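Local coordinates for mRNA interferase (Mycobacterium tuberculosis, PDB 6L2A), which cleaves RNA as an endonuclease of the MazF family and is probably the toxic component of a type II toxin-antitoxin system, at the interface of chains A and B. Coordinates in Å, arbitrary orientation; residue numbers count along the deposited sequence, not the author numbering. Chains: chain A/B, mRNA interferase.

The interface of chains A and B. Residues chain A 85-88, 117; chain B 49, 51, 87-89.
A:Ile87 and B:Ile87, equivalent residues of two MazF-family toxin chains, meet tip to tip at the apolar centre of this two-fold symmetric dimer interface, with A:Ile87 CD1 4.0 Å from B:Ile87 CD1. Both side chains are extended, CG1 standing anti to the backbone N (chi1 178°), which carries each CD1 forward to its symmetry mate, and they run at about a right angle to one another. The other branch of A:Ile87, CG2, packs on the methyl CG2 of B:Thr51. Because B:Thr51 CG2 lies anti to its own backbone N, OG1 is left beside that N and turns toward the polar rim.

There the hydroxyl of B:Ser89 is placed between two backbone carbonyls of chain A. B:Ser89 OG lies 2.9 Å from A:Ile87 O, on a lone pair in the carbonyl plane, and can also hydrogen-bond A:Glu85 O from above its carbonyl plane, 49° out of it; one hydroxyl hydrogen cannot serve both fully at once, so the two carbonyls presumably share or alternate it. B:Thr51 OG1 is hydrogen-bonded to B:Ser89 OG within chain B, at 3.0 Å, and so helps position it. B:Thr51 OG1 also meets A:His117 NE2 at 2.7 Å, at the edge of the imidazole and in its plane; the 171° angle at hydrogen describes a nearly straight bond in which either group could be the donor. A:Glu85 CA lies 3.4 Å above the plane of that imidazole, over its centre, and together with the edge bond should restrict ring rotation. Water 1 joins B:Thr51 OG1 to A:Glu85 O, adding a solvent link between the chains. Farther out, B:Val49 extends CG2 toward the aliphatic A:Glu85 CG, at 3.9 Å, while B:Val49 CG1 comes up against A:Gln86 OE1, the amide oxygen, the two side chains crossing at about a right angle.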
# COMPACT_ATOMS: atom_id res chain seq x y z
N GLU A 85 -0.45 -0.61 8.04
CA GLU A 85 0.10 -1.91 7.69
C GLU A 85 -0.88 -2.76 6.88
O GLU A 85 -0.48 -3.80 6.36
CB GLU A 85 0.54 -2.67 8.95
CG GLU A 85 -0.58 -3.40 9.70
CD GLU A 85 -1.44 -2.50 10.57
OE1 GLU A 85 -1.32 -1.26 10.47
OE2 GLU A 85 -2.23 -3.03 11.38
N GLN A 86 -2.14 -2.33 6.77
CA GLN A 86 -3.15 -3.04 5.99
C GLN A 86 -3.46 -2.34 4.68
O GLN A 86 -4.53 -2.57 4.10
CB GLN A 86 -4.42 -3.22 6.82
CG GLN A 86 -4.21 -3.88 8.17
CD GLN A 86 -4.78 -5.28 8.22
OE1 GLN A 86 -4.27 -6.20 7.57
NE2 GLN A 86 -5.84 -5.46 9.00
N ILE A 87 -2.54 -1.50 4.19
CA ILE A 87 -2.78 -0.70 3.00
C ILE A 87 -3.08 -1.60 1.80
O ILE A 87 -2.45 -2.66 1.62
CB ILE A 87 -1.55 0.20 2.75
CG1 ILE A 87 -1.71 1.03 1.47
CG2 ILE A 87 -0.27 -0.63 2.70
CD1 ILE A 87 -0.56 2.00 1.26
N ARG A 88 -4.06 -1.20 1.00
CA ARG A 88 -4.46 -1.95 -0.19
C ARG A 88 -4.77 -0.99 -1.32
O ARG A 88 -5.14 0.17 -1.11
CB ARG A 88 -5.70 -2.83 0.03
CG ARG A 88 -5.95 -3.30 1.44
CD ARG A 88 -5.34 -4.67 1.68
NE ARG A 88 -5.97 -5.34 2.81
CZ ARG A 88 -7.10 -6.03 2.72
NH1 ARG A 88 -7.62 -6.62 3.79
NH2 ARG A 88 -7.72 -6.14 1.55
N HIS A 117 5.87 2.48 8.11
CA HIS A 117 5.54 1.12 7.70
C HIS A 117 6.31 0.71 6.44
O HIS A 117 6.70 -0.45 6.29
CB HIS A 117 4.04 0.97 7.46
CG HIS A 117 3.66 -0.36 6.89
ND1 HIS A 117 3.83 -1.54 7.59
CD2 HIS A 117 3.14 -0.70 5.69
CE1 HIS A 117 3.42 -2.55 6.84
NE2 HIS A 117 3.00 -2.07 5.69
N VAL B 49 0.72 -9.63 8.20
CA VAL B 49 0.59 -8.95 6.91
C VAL B 49 1.97 -8.50 6.43
O VAL B 49 2.77 -7.96 7.20
CB VAL B 49 -0.37 -7.75 7.00
CG1 VAL B 49 -1.81 -8.22 6.94
CG2 VAL B 49 -0.11 -6.96 8.27
N THR B 51 3.52 -6.20 3.04
CA THR B 51 3.10 -5.27 2.00
C THR B 51 4.01 -5.45 0.79
O THR B 51 5.23 -5.47 0.92
CB THR B 51 3.15 -3.83 2.50
OG1 THR B 51 2.25 -3.69 3.62
CG2 THR B 51 2.71 -2.88 1.41
N ILE B 87 0.04 -1.32 -4.96
CA ILE B 87 0.52 -1.83 -3.68
C ILE B 87 -0.60 -2.53 -2.92
O ILE B 87 -1.74 -2.07 -2.89
CB ILE B 87 1.13 -0.67 -2.87
CG1 ILE B 87 1.62 -1.12 -1.50
CG2 ILE B 87 0.13 0.48 -2.74
CD1 ILE B 87 2.32 -0.02 -0.73
N ARG B 88 -0.27 -3.68 -2.32
CA ARG B 88 -1.23 -4.45 -1.54
C ARG B 88 -0.56 -5.01 -0.30
O ARG B 88 0.66 -5.22 -0.26
CB ARG B 88 -1.82 -5.64 -2.32
CG ARG B 88 -1.88 -5.50 -3.82
CD ARG B 88 -3.21 -4.95 -4.28
NE ARG B 88 -3.46 -5.28 -5.68
CZ ARG B 88 -3.98 -6.44 -6.09
NH1 ARG B 88 -4.18 -6.66 -7.38
NH2 ARG B 88 -4.29 -7.37 -5.20
N SER B 89 -1.38 -5.29 0.71
CA SER B 89 -0.96 -6.04 1.88
C SER B 89 -1.56 -7.44 1.81
O SER B 89 -2.76 -7.59 1.53
CB SER B 89 -1.39 -5.34 3.18
OG SER B 89 -0.69 -4.12 3.34
O HOH W 1 1.74 -5.15 5.99